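Local coordinates for protein Uly1 (Catenovulum maritimum, PDB 7DRQ) that probably cleaves the marine polysaccharide ulvan as a family 24 polysaccharide lyase, and binds calcium ions, at residues A[55-67]-A[73-85]. Sequence-based numbering, arbitrary orientation.
Sequences VYKNYVFMTWYRG and HVMLTRYNTLTGK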
# COMPACT_ATOMS: atom_id res chain seq x y z
N VAL A 55 1.18 12.53 6.93
CA VAL A 55 1.25 13.68 7.82
C VAL A 55 2.57 14.39 7.59
O VAL A 55 3.63 13.76 7.60
CB VAL A 55 1.08 13.27 9.30
CG1 VAL A 55 1.08 14.52 10.19
CG2 VAL A 55 -0.22 12.52 9.48
N TYR A 56 2.50 15.70 7.37
CA TYR A 56 3.67 16.55 7.17
C TYR A 56 3.46 17.81 7.99
O TYR A 56 2.52 18.57 7.72
CB TYR A 56 3.88 16.91 5.70
CG TYR A 56 4.88 18.03 5.51
CD1 TYR A 56 6.23 17.81 5.73
CD2 TYR A 56 4.47 19.30 5.14
CE1 TYR A 56 7.15 18.84 5.59
CE2 TYR A 56 5.37 20.33 4.99
CZ TYR A 56 6.71 20.09 5.21
OH TYR A 56 7.62 21.12 5.07
N LYS A 57 4.33 18.03 8.99
CA LYS A 57 4.15 19.13 9.94
C LYS A 57 2.73 19.11 10.49
O LYS A 57 2.30 18.10 11.07
CB LYS A 57 4.49 20.47 9.27
CG LYS A 57 5.94 20.57 8.83
CD LYS A 57 6.29 21.96 8.32
CE LYS A 57 7.80 22.15 8.24
NZ LYS A 57 8.50 21.55 9.42
N ASN A 58 1.98 20.19 10.29
CA ASN A 58 0.62 20.30 10.82
C ASN A 58 -0.46 19.96 9.79
O ASN A 58 -1.61 20.38 9.95
CB ASN A 58 0.38 21.70 11.39
CG ASN A 58 0.67 22.80 10.38
OD1 ASN A 58 1.83 23.07 10.07
ND2 ASN A 58 -0.38 23.43 9.87
N TYR A 59 -0.14 19.16 8.79
CA TYR A 59 -1.09 18.87 7.72
C TYR A 59 -1.27 17.37 7.58
O TYR A 59 -0.28 16.63 7.55
CB TYR A 59 -0.61 19.46 6.39
CG TYR A 59 -0.36 20.94 6.43
CD1 TYR A 59 -1.41 21.85 6.39
CD2 TYR A 59 0.94 21.44 6.48
CE1 TYR A 59 -1.16 23.23 6.41
CE2 TYR A 59 1.20 22.79 6.50
CZ TYR A 59 0.15 23.68 6.47
OH TYR A 59 0.43 25.04 6.49
N VAL A 60 -2.52 16.93 7.49
CA VAL A 60 -2.84 15.54 7.18
C VAL A 60 -3.37 15.51 5.76
O VAL A 60 -4.42 16.10 5.48
CB VAL A 60 -3.86 14.95 8.16
CG1 VAL A 60 -4.03 13.46 7.88
CG2 VAL A 60 -3.41 15.18 9.59
N PHE A 61 -2.67 14.81 4.87
CA PHE A 61 -3.09 14.68 3.48
C PHE A 61 -3.78 13.33 3.29
O PHE A 61 -3.24 12.29 3.69
CB PHE A 61 -1.88 14.79 2.55
CG PHE A 61 -1.26 16.16 2.54
CD1 PHE A 61 -0.31 16.52 3.49
CD2 PHE A 61 -1.62 17.09 1.57
CE1 PHE A 61 0.26 17.77 3.48
CE2 PHE A 61 -1.05 18.35 1.56
CZ PHE A 61 -0.11 18.70 2.51
N MSE A 62 -4.98 13.36 2.71
CA MSE A 62 -5.76 12.14 2.50
C MSE A 62 -6.35 12.10 1.10
O MSE A 62 -6.92 13.08 0.64
CB MSE A 62 -6.88 12.03 3.54
CG MSE A 62 -6.35 11.91 4.95
SE MSE A 62 -7.85 12.13 6.22
CE MSE A 62 -7.89 14.07 6.38
N THR A 63 -6.22 10.96 0.43
CA THR A 63 -6.76 10.78 -0.91
C THR A 63 -7.99 9.89 -0.86
O THR A 63 -8.18 9.10 0.07
CB THR A 63 -5.73 10.16 -1.85
OG1 THR A 63 -5.45 8.82 -1.44
CG2 THR A 63 -4.43 10.98 -1.87
N TRP A 64 -8.81 10.01 -1.89
CA TRP A 64 -10.03 9.22 -2.05
C TRP A 64 -10.60 9.50 -3.43
O TRP A 64 -10.37 10.56 -4.00
CB TRP A 64 -11.06 9.55 -0.95
CG TRP A 64 -11.34 11.04 -0.73
CD1 TRP A 64 -10.50 11.95 -0.15
CD2 TRP A 64 -12.54 11.75 -1.04
NE1 TRP A 64 -11.11 13.19 -0.09
CE2 TRP A 64 -12.36 13.09 -0.63
CE3 TRP A 64 -13.76 11.38 -1.62
CZ2 TRP A 64 -13.34 14.06 -0.81
CZ3 TRP A 64 -14.74 12.35 -1.78
CH2 TRP A 64 -14.52 13.67 -1.37
N TYR A 65 -11.32 8.52 -3.96
CA TYR A 65 -12.22 8.74 -5.09
C TYR A 65 -13.58 9.18 -4.56
O TYR A 65 -14.04 8.67 -3.54
CB TYR A 65 -12.39 7.47 -5.91
CG TYR A 65 -11.17 7.02 -6.65
CD1 TYR A 65 -10.81 7.61 -7.86
CD2 TYR A 65 -10.39 5.98 -6.16
CE1 TYR A 65 -9.69 7.18 -8.55
CE2 TYR A 65 -9.27 5.55 -6.84
CZ TYR A 65 -8.93 6.15 -8.04
OH TYR A 65 -7.82 5.70 -8.69
N ARG A 66 -14.22 10.10 -5.28
CA ARG A 66 -15.53 10.62 -4.90
C ARG A 66 -16.65 9.87 -5.62
O ARG A 66 -16.55 9.57 -6.81
CB ARG A 66 -15.62 12.11 -5.22
CG ARG A 66 -16.95 12.75 -4.78
CD ARG A 66 -16.95 14.25 -5.05
NE ARG A 66 -16.92 14.49 -6.49
CZ ARG A 66 -16.59 15.64 -7.06
NH1 ARG A 66 -16.27 16.69 -6.31
NH2 ARG A 66 -16.58 15.73 -8.38
N GLY A 67 -17.74 9.56 -4.89
CA GLY A 67 -18.87 8.88 -5.50
C GLY A 67 -19.87 9.87 -6.10
O GLY A 67 -19.75 11.08 -5.94
N HIS A 73 -14.17 10.97 -9.25
CA HIS A 73 -13.01 11.83 -9.41
C HIS A 73 -11.98 11.59 -8.32
O HIS A 73 -12.31 11.26 -7.18
CB HIS A 73 -13.42 13.30 -9.39
CG HIS A 73 -13.94 13.80 -10.70
ND1 HIS A 73 -13.13 14.36 -11.66
CD2 HIS A 73 -15.20 13.83 -11.20
CE1 HIS A 73 -13.86 14.70 -12.70
NE2 HIS A 73 -15.12 14.39 -12.45
N VAL A 74 -10.71 11.75 -8.70
CA VAL A 74 -9.60 11.69 -7.76
C VAL A 74 -9.63 12.93 -6.87
O VAL A 74 -9.66 14.07 -7.37
CB VAL A 74 -8.27 11.59 -8.53
CG1 VAL A 74 -7.09 11.86 -7.60
CG2 VAL A 74 -8.14 10.21 -9.20
N MSE A 75 -9.61 12.73 -5.56
CA MSE A 75 -9.65 13.85 -4.60
C MSE A 75 -8.45 13.86 -3.68
O MSE A 75 -7.93 12.82 -3.31
CB MSE A 75 -10.91 13.80 -3.73
CG MSE A 75 -12.19 13.40 -4.45
SE MSE A 75 -12.80 14.77 -5.69
CE MSE A 75 -13.09 16.28 -4.48
N LEU A 76 -8.03 15.07 -3.27
CA LEU A 76 -6.97 15.24 -2.30
C LEU A 76 -7.44 16.23 -1.24
O LEU A 76 -7.76 17.38 -1.56
CB LEU A 76 -5.68 15.74 -2.97
CG LEU A 76 -4.59 16.15 -1.97
CD1 LEU A 76 -4.16 14.95 -1.12
CD2 LEU A 76 -3.38 16.78 -2.68
N THR A 77 -7.52 15.78 0.01
CA THR A 77 -7.97 16.59 1.13
C THR A 77 -6.80 16.87 2.06
O THR A 77 -5.98 15.98 2.32
CB THR A 77 -9.08 15.89 1.92
OG1 THR A 77 -10.21 15.67 1.08
CG2 THR A 77 -9.52 16.74 3.13
N ARG A 78 -6.70 18.10 2.55
CA ARG A 78 -5.67 18.46 3.51
C ARG A 78 -6.36 19.00 4.75
O ARG A 78 -7.08 20.00 4.67
CB ARG A 78 -4.71 19.50 2.93
CG ARG A 78 -3.54 19.82 3.86
CD ARG A 78 -2.70 20.97 3.32
NE ARG A 78 -3.43 22.24 3.38
CZ ARG A 78 -2.95 23.41 2.97
NH1 ARG A 78 -1.71 23.49 2.47
NH2 ARG A 78 -3.71 24.50 3.06
N TYR A 79 -6.13 18.34 5.88
CA TYR A 79 -6.63 18.77 7.18
C TYR A 79 -5.51 19.46 7.95
O TYR A 79 -4.40 18.93 8.05
CB TYR A 79 -7.17 17.57 7.97
CG TYR A 79 -7.43 17.88 9.43
CD1 TYR A 79 -8.58 18.57 9.81
CD2 TYR A 79 -6.54 17.49 10.42
CE1 TYR A 79 -8.82 18.87 11.14
CE2 TYR A 79 -6.79 17.79 11.77
CZ TYR A 79 -7.93 18.48 12.11
OH TYR A 79 -8.17 18.78 13.45
N ASN A 80 -5.80 20.64 8.49
CA ASN A 80 -4.82 21.41 9.25
C ASN A 80 -5.06 21.13 10.73
O ASN A 80 -6.11 21.51 11.27
CB ASN A 80 -4.93 22.91 8.93
CG ASN A 80 -3.81 23.73 9.55
OD1 ASN A 80 -3.29 23.40 10.62
ND2 ASN A 80 -3.45 24.83 8.89
N THR A 81 -4.11 20.45 11.37
CA THR A 81 -4.27 20.09 12.77
C THR A 81 -4.25 21.30 13.69
O THR A 81 -4.69 21.19 14.84
CB THR A 81 -3.15 19.13 13.20
OG1 THR A 81 -1.88 19.79 13.10
CG2 THR A 81 -3.14 17.88 12.32
N LEU A 82 -3.73 22.44 13.22
CA LEU A 82 -3.68 23.64 14.05
C LEU A 82 -4.98 24.43 14.02
O LEU A 82 -5.34 25.07 15.02
CB LEU A 82 -2.53 24.54 13.60
CG LEU A 82 -1.13 23.94 13.67
CD1 LEU A 82 -0.12 24.89 13.05
CD2 LEU A 82 -0.76 23.56 15.10
N THR A 83 -5.68 24.43 12.89
CA THR A 83 -6.91 25.19 12.76
C THR A 83 -8.16 24.33 12.82
O THR A 83 -9.25 24.86 13.03
CB THR A 83 -6.91 25.98 11.45
OG1 THR A 83 -6.90 25.05 10.35
CG2 THR A 83 -5.67 26.87 11.36
N GLY A 84 -8.04 23.01 12.62
CA GLY A 84 -9.21 22.17 12.53
C GLY A 84 -9.94 22.26 11.21
O GLY A 84 -11.01 21.65 11.07
N LYS A 85 -9.40 22.96 10.22
CA LYS A 85 -10.07 23.16 8.94
C LYS A 85 -9.49 22.25 7.87
O LYS A 85 -8.33 21.83 7.95
CB LYS A 85 -9.96 24.62 8.48
CG LYS A 85 -10.32 25.60 9.59
CD LYS A 85 -11.80 25.96 9.58
CE LYS A 85 -12.26 26.51 10.93
NZ LYS A 85 -12.52 25.43 11.94
O HOH W 1 -1.29 26.58 9.35
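Strands 59-65 and 73-80 pair as an antiparallel beta hairpin, the two middle strands of a four-stranded sheet. Strands 53-56 and 86-91 form its outer edges, consistent with a blade of a beta-propeller in this BNR-repeat family. Paired backbone hydrogen bonds link Val60 with Tyr79, Met62 with Thr77 and Trp64 with Met75. The pattern ends with Arg66 N on His73 O (2.9 Å).

On the face of Trp64 and Thr77, the indole N-H of Trp64 points almost straight at Thr77 OG1. NE1 to OG1 is 2.9 Å, and the hydroxyl lies near the ring plane. The indole is set between backbone N and carbonyl carbon (chi1 49°), which turns it over the neighbouring strand. Met75, modelled as selenomethionine, then lies across its face, with CG 3.6 Å from the centroid of the six-membered ring. The Met75 chain folds back, leaving its SE over one face of the Arg66 guanidinium. Arg66 also forms salt bridges to Asp71 and Glu90. Cutting Trp64 back to an alanine would probably leave Met75 without the aromatic face it packs on and Thr77 OG1 without its indole donor.

The other face carries Arg78, whose CG packs over the Phe61 ring. Arg78 CD lies 3.4 Å from Tyr59 CD1, and the guanidinium plane is 26° from the Tyr59 ring plane. Arg78 NH1 bonds the Ala158 carbonyl, and NH2 forms a salt bridge to Asp162.

At the 80-82 end, Asn80 OD1 accepts from Asn58 ND2 (3.0 Å) and from Leu82 N, on opposite faces of its amide. The Leu82 bond makes an Asx turn.

The side chains thus combine apolar and aromatic packing with directed hydrogen bonds, and the buried polar ends of Trp64, Thr77 and Arg78 are matched by specific partners, Thr77 OG1 also bonding Thr88.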